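Local coordinates for protein DNA polymerase III subunit delta (Bacillus subtilis, PDB 3ZH9) that probably acts as the wrench that opens the dimeric beta sliding ring so that the loading complex can place it on primed DNA, at residues L77-N82 with V114-A119; H15-L20 with K136-M141. One frame throughout, in Å; residues are numbered along the deposited sequence.

Contact 1 (L77-N82 with V114-A119)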
loop_
_atom_site.group_PDB
_atom_site.type_symbol
_atom_site.label_atom_id
_atom_site.label_comp_id
_atom_site.label_asym_id
_atom_site.label_seq_id
_atom_site.Cartn_x
_atom_site.Cartn_y
_atom_site.Cartn_z
ATOM N N LEU A 77 18.376 -13.975 -11.761
ATOM C CA LEU A 77 17.762 -12.977 -10.891
ATOM C C LEU A 77 17.926 -13.381 -9.435
ATOM O O LEU A 77 17.542 -14.476 -9.041
ATOM C CB LEU A 77 16.272 -12.800 -11.211
ATOM C CG LEU A 77 15.476 -11.788 -10.373
ATOM C CD1 LEU A 77 16.118 -10.394 -10.400
ATOM C CD2 LEU A 77 14.043 -11.710 -10.878
ATOM N N VAL A 78 18.489 -12.494 -8.627
ATOM C CA VAL A 78 18.697 -12.795 -7.221
ATOM C C VAL A 78 18.049 -11.703 -6.387
ATOM O O VAL A 78 18.403 -10.525 -6.504
ATOM C CB VAL A 78 20.194 -12.900 -6.843
ATOM C CG1 VAL A 78 20.350 -12.962 -5.323
ATOM C CG2 VAL A 78 20.860 -14.113 -7.519
ATOM N N ILE A 79 17.086 -12.097 -5.561
ATOM C CA ILE A 79 16.345 -11.146 -4.748
ATOM C C ILE A 79 16.704 -11.312 -3.278
ATOM O O ILE A 79 16.705 -12.423 -2.737
ATOM C CB ILE A 79 14.833 -11.310 -4.968
ATOM C CG1 ILE A 79 14.499 -11.077 -6.441
ATOM C CG2 ILE A 79 14.039 -10.369 -4.075
ATOM C CD1 ILE A 79 13.087 -11.415 -6.785
ATOM N N VAL A 80 17.030 -10.195 -2.646
ATOM C CA VAL A 80 17.476 -10.183 -1.264
ATOM C C VAL A 80 16.618 -9.225 -0.459
ATOM O O VAL A 80 16.777 -8.002 -0.557
ATOM C CB VAL A 80 18.956 -9.760 -1.164
ATOM C CG1 VAL A 80 19.392 -9.719 0.271
ATOM C CG2 VAL A 80 19.816 -10.721 -1.939
ATOM N N LYS A 81 15.697 -9.779 0.329
ATOM C CA LYS A 81 14.775 -8.958 1.116
ATOM C C LYS A 81 15.308 -8.591 2.501
ATOM O O LYS A 81 16.069 -9.352 3.110
ATOM C CB LYS A 81 13.432 -9.670 1.280
ATOM C CG LYS A 81 12.734 -10.039 -0.020
ATOM C CD LYS A 81 11.460 -10.819 0.284
ATOM C CE LYS A 81 10.775 -11.304 -0.978
ATOM N NZ LYS A 81 9.766 -12.359 -0.663
ATOM N N ASN A 82 14.886 -7.422 2.986
ATOM C CA ASN A 82 15.063 -6.997 4.383
ATOM C C ASN A 82 16.493 -6.782 4.879
ATOM O O ASN A 82 16.902 -7.389 5.872
ATOM C CB ASN A 82 14.349 -7.956 5.341
ATOM C CG ASN A 82 12.881 -8.123 5.012
ATOM O OD1 ASN A 82 12.334 -9.219 5.137
ATOM N ND2 ASN A 82 12.239 -7.047 4.584
ATOM N N VAL A 114 21.102 -10.117 -12.286
ATOM C CA VAL A 114 20.394 -8.945 -11.774
ATOM C C VAL A 114 20.126 -9.150 -10.281
ATOM O O VAL A 114 19.383 -10.057 -9.878
ATOM C CB VAL A 114 19.073 -8.686 -12.535
ATOM C CG1 VAL A 114 18.345 -7.455 -11.951
ATOM C CG2 VAL A 114 19.359 -8.538 -14.043
ATOM N N PHE A 115 20.757 -8.308 -9.470
ATOM C CA PHE A 115 20.714 -8.409 -8.009
ATOM C C PHE A 115 19.809 -7.297 -7.455
ATOM O O PHE A 115 20.100 -6.101 -7.625
ATOM C CB PHE A 115 22.137 -8.234 -7.471
ATOM C CG PHE A 115 22.301 -8.564 -6.017
ATOM C CD1 PHE A 115 22.092 -7.590 -5.040
ATOM C CD2 PHE A 115 22.703 -9.844 -5.618
ATOM C CE1 PHE A 115 22.258 -7.893 -3.686
ATOM C CE2 PHE A 115 22.872 -10.146 -4.278
ATOM C CZ PHE A 115 22.653 -9.169 -3.308
ATOM N N VAL A 116 18.715 -7.681 -6.803
ATOM C CA VAL A 116 17.779 -6.700 -6.256
ATOM C C VAL A 116 17.694 -6.749 -4.726
ATOM O O VAL A 116 17.353 -7.776 -4.129
ATOM C CB VAL A 116 16.371 -6.852 -6.864
ATOM C CG1 VAL A 116 16.461 -7.050 -8.373
ATOM C CG2 VAL A 116 15.677 -8.029 -6.261
ATOM N N LEU A 117 18.056 -5.641 -4.096
ATOM C CA LEU A 117 17.791 -5.446 -2.678
ATOM C C LEU A 117 16.395 -4.864 -2.525
ATOM O O LEU A 117 16.099 -3.794 -3.056
ATOM C CB LEU A 117 18.785 -4.468 -2.075
ATOM C CG LEU A 117 20.090 -5.095 -1.625
ATOM C CD1 LEU A 117 21.111 -4.009 -1.346
ATOM C CD2 LEU A 117 19.819 -5.951 -0.385
ATOM N N LEU A 118 15.549 -5.567 -1.785
ATOM C CA LEU A 118 14.221 -5.073 -1.468
ATOM C C LEU A 118 14.214 -4.674 0.011
ATOM O O LEU A 118 14.284 -5.532 0.893
ATOM C CB LEU A 118 13.184 -6.149 -1.776
ATOM C CG LEU A 118 11.724 -5.721 -1.694
ATOM C CD1 LEU A 118 11.520 -4.422 -2.447
ATOM C CD2 LEU A 118 10.826 -6.819 -2.246
ATOM N N ALA A 119 14.179 -3.371 0.270
ATOM C CA ALA A 119 14.352 -2.837 1.616
ATOM C C ALA A 119 13.162 -1.971 1.992
ATOM O O ALA A 119 13.169 -0.775 1.744
ATOM C CB ALA A 119 15.630 -2.023 1.701
#
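Strands 77-81 and 114-119 run parallel, Leu77 beside Val114 through Lys81 beside Leu118, their axes 4.8 Å apart and turned by 20°. With helix 99-107 they form a beta-alpha-beta unit within the five-stranded parallel sheet of an AAA+-like core. Backbone hydrogen bonds alternate across the seam: Val78 N to Val114 O, Val116 N to Val78 O, Val80 N to Val116 O and Leu118 N to Val80 O, with Asn82 N to Leu118 O added just past the strand end. In the fourth, the donor stands above the carbonyl plane of Val80.

On the face of Val78 and Val80, the first torsion of Phe115 (chi1 -169°) sets CG beside its own carbonyl carbon, and the ring reaches obliquely to the neighbouring strand. Phe115 CZ lies 3.5 Å from Val80 CG2, while CD2 meets Val78 CG1 at 3.9 Å. The side chains of Val80 and Leu117 run alongside each other, Val80 CG1 3.8 Å from Leu117 CD2. Tyr105 of the connecting helix brings its own ring to Phe115. The opposite face packs on helix 25-39, and there Leu77 CD1 touches Val116 CG1 at 3.9 Å. Ile79 CG1 and Val116 CG2 are pressed to 3.3 Å, closer than such carbons normally come.

Contact 2 (H15-L20 with K136-M141)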
loop_
_atom_site.group_PDB
_atom_site.type_symbol
_atom_site.label_atom_id
_atom_site.label_comp_id
_atom_site.label_asym_id
_atom_site.label_seq_id
_atom_site.Cartn_x
_atom_site.Cartn_y
_atom_site.Cartn_z
ATOM N N HIS A 15 19.645 -3.334 -15.187
ATOM C CA HIS A 15 20.950 -3.133 -14.590
ATOM C C HIS A 15 21.312 -4.258 -13.615
ATOM O O HIS A 15 20.454 -5.009 -13.194
ATOM C CB HIS A 15 21.010 -1.733 -13.968
ATOM C CG HIS A 15 20.589 -0.657 -14.933
ATOM N ND1 HIS A 15 21.281 -0.393 -16.100
ATOM C CD2 HIS A 15 19.518 0.174 -14.935
ATOM C CE1 HIS A 15 20.671 0.576 -16.762
ATOM N NE2 HIS A 15 19.596 0.934 -16.079
ATOM N N PRO A 16 22.605 -4.396 -13.303
ATOM C CA PRO A 16 23.069 -5.521 -12.475
ATOM C C PRO A 16 22.648 -5.396 -11.007
ATOM O O PRO A 16 22.544 -6.416 -10.342
ATOM C CB PRO A 16 24.599 -5.459 -12.604
ATOM C CG PRO A 16 24.851 -4.674 -13.874
ATOM C CD PRO A 16 23.720 -3.652 -13.915
ATOM N N VAL A 17 22.419 -4.176 -10.516
ATOM C CA VAL A 17 22.088 -3.974 -9.099
ATOM C C VAL A 17 20.966 -2.933 -8.930
ATOM O O VAL A 17 21.063 -1.795 -9.438
ATOM C CB VAL A 17 23.319 -3.521 -8.264
ATOM C CG1 VAL A 17 22.959 -3.387 -6.799
ATOM C CG2 VAL A 17 24.497 -4.473 -8.428
ATOM N N TYR A 18 19.904 -3.330 -8.228
ATOM C CA TYR A 18 18.832 -2.396 -7.834
ATOM C C TYR A 18 18.687 -2.375 -6.329
ATOM O O TYR A 18 18.921 -3.379 -5.649
ATOM C CB TYR A 18 17.471 -2.795 -8.400
ATOM C CG TYR A 18 17.362 -2.708 -9.892
ATOM C CD1 TYR A 18 17.882 -3.715 -10.701
ATOM C CD2 TYR A 18 16.754 -1.615 -10.500
ATOM C CE1 TYR A 18 17.775 -3.655 -12.069
ATOM C CE2 TYR A 18 16.662 -1.529 -11.879
ATOM C CZ TYR A 18 17.161 -2.562 -12.659
ATOM O OH TYR A 18 17.074 -2.501 -14.027
ATOM N N CYS A 19 18.286 -1.221 -5.816
ATOM C CA CYS A 19 17.876 -1.109 -4.441
ATOM C C CYS A 19 16.507 -0.454 -4.415
ATOM O O CYS A 19 16.354 0.754 -4.708
ATOM C CB CYS A 19 18.889 -0.318 -3.604
ATOM S SG CYS A 19 18.397 -0.226 -1.844
ATOM N N LEU A 20 15.508 -1.264 -4.097
ATOM C CA LEU A 20 14.128 -0.803 -4.062
ATOM C C LEU A 20 13.769 -0.597 -2.594
ATOM O O LEU A 20 13.859 -1.526 -1.782
ATOM C CB LEU A 20 13.195 -1.837 -4.707
ATOM C CG LEU A 20 13.684 -2.544 -5.985
ATOM C CD1 LEU A 20 12.645 -3.543 -6.526
ATOM C CD2 LEU A 20 14.058 -1.553 -7.060
ATOM N N LYS A 136 25.811 4.964 -5.068
ATOM C CA LYS A 136 26.738 5.044 -6.194
ATOM C C LYS A 136 26.542 3.913 -7.228
ATOM O O LYS A 136 26.443 4.168 -8.423
ATOM C CB LYS A 136 28.190 5.065 -5.696
ATOM C CG LYS A 136 29.188 4.671 -6.770
ATOM C CD LYS A 136 30.465 5.495 -6.732
ATOM C CE LYS A 136 31.160 5.409 -5.411
ATOM N NZ LYS A 136 32.583 5.893 -5.472
ATOM N N HIS A 137 26.458 2.673 -6.761
ATOM C CA HIS A 137 26.474 1.513 -7.649
ATOM C C HIS A 137 25.108 0.912 -7.997
ATOM O O HIS A 137 24.973 0.235 -9.014
ATOM C CB HIS A 137 27.352 0.420 -7.051
ATOM C CG HIS A 137 28.799 0.780 -6.997
ATOM N ND1 HIS A 137 29.584 0.869 -8.126
ATOM C CD2 HIS A 137 29.610 1.062 -5.950
ATOM C CE1 HIS A 137 30.817 1.189 -7.778
ATOM N NE2 HIS A 137 30.859 1.310 -6.463
ATOM N N ALA A 138 24.104 1.138 -7.158
ATOM C CA ALA A 138 22.784 0.569 -7.410
ATOM C C ALA A 138 21.850 1.578 -8.081
ATOM O O ALA A 138 21.997 2.777 -7.893
ATOM C CB ALA A 138 22.167 0.046 -6.116
ATOM N N PHE A 139 20.910 1.071 -8.876
ATOM C CA PHE A 139 19.753 1.837 -9.333
ATOM C C PHE A 139 18.794 1.923 -8.160
ATOM O O PHE A 139 18.124 0.942 -7.814
ATOM C CB PHE A 139 19.068 1.143 -10.530
ATOM C CG PHE A 139 18.066 2.015 -11.280
ATOM C CD1 PHE A 139 17.337 3.012 -10.634
ATOM C CD2 PHE A 139 17.844 1.817 -12.649
ATOM C CE1 PHE A 139 16.413 3.808 -11.345
ATOM C CE2 PHE A 139 16.925 2.605 -13.370
ATOM C CZ PHE A 139 16.211 3.602 -12.714
ATOM N N MET A 140 18.725 3.101 -7.557
ATOM C CA MET A 140 17.890 3.333 -6.373
ATOM C C MET A 140 16.489 3.668 -6.846
ATOM O O MET A 140 16.322 4.406 -7.802
ATOM C CB MET A 140 18.418 4.519 -5.549
ATOM C CG MET A 140 19.881 4.435 -5.121
ATOM S SD MET A 140 20.218 3.136 -3.897
ATOM C CE MET A 140 19.106 3.547 -2.549
ATOM N N MET A 141 15.485 3.114 -6.187
ATOM C CA MET A 141 14.109 3.457 -6.492
ATOM C C MET A 141 13.336 3.540 -5.196
ATOM O O MET A 141 13.282 2.588 -4.416
ATOM C CB MET A 141 13.484 2.415 -7.403
ATOM C CG MET A 141 12.096 2.783 -7.880
ATOM S SD MET A 141 11.079 1.332 -8.249
ATOM C CE MET A 141 10.627 0.699 -6.630
HETATM O O HOH W 1 23.338 -1.216 -11.322
#
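Phe139 places its side chain alongside that of Tyr18, from paired positions on parallel strands. Its CB starts 3.6 Å from Tyr18 CD2 and close to the carbonyl oxygen of Val17. Phe139 CG lies almost equally near Tyr18 CD2 and CE2. Beyond it, Phe139 CD2 comes to 3.6 Å from Tyr18 CE2 and, at the ring edge, to 3.3 Å from His15 CD2; Phe139 CE2 lies 3.9 Å from His15 CD2. The Tyr18 and Phe139 planes differ by 17°, yet the rings are offset so far that one scarcely lies over the other.

The backbone carrying Phe139 is strand 139-142, which closes one side of the AAA+-like parallel sheet, bonded through Phe139 N to Val17 O, Cys19 N to Phe139 O and Met141 N to Cys19 O. His15 N donates to Tyr18 OH at 2.9 Å; an alanine in place of Tyr18 would probably leave that N-H without its acceptor and open a gap beside the Phe139 ring. On the other face, the turn at chi2 (-68°) brings Met140 SD to 3.7 Å from Cys19 CB. A water donates to both Val17 O and His137 O, bridging the strand to the end of helix 129-137.

How the contacts relate
Contacts 1 and 2 are seams of one parallel sheet, separated by the pairing of strand 113-119 with strand 17-21; their centres lie about 10 Å apart. In that intervening seam Phe115 N lies 2.7 Å from Pro16 O, and Ala119 N 2.8 Å from Leu20 O, both probable hydrogen bonds. In sequence, contact 1 is nested inside the long loop that contact 2 closes, and helix 129-137 carries the chain from strand 113-119 to the edge strand 139-142. Helix 25-39 spans both seams on one face: Val32 meets Ile79 and Leu20, while Leu28 meets Leu118, Leu20 and Met141. A glycerol, probably from the crystallisation liquor, is bound by Lys136 and His137 of contact 2.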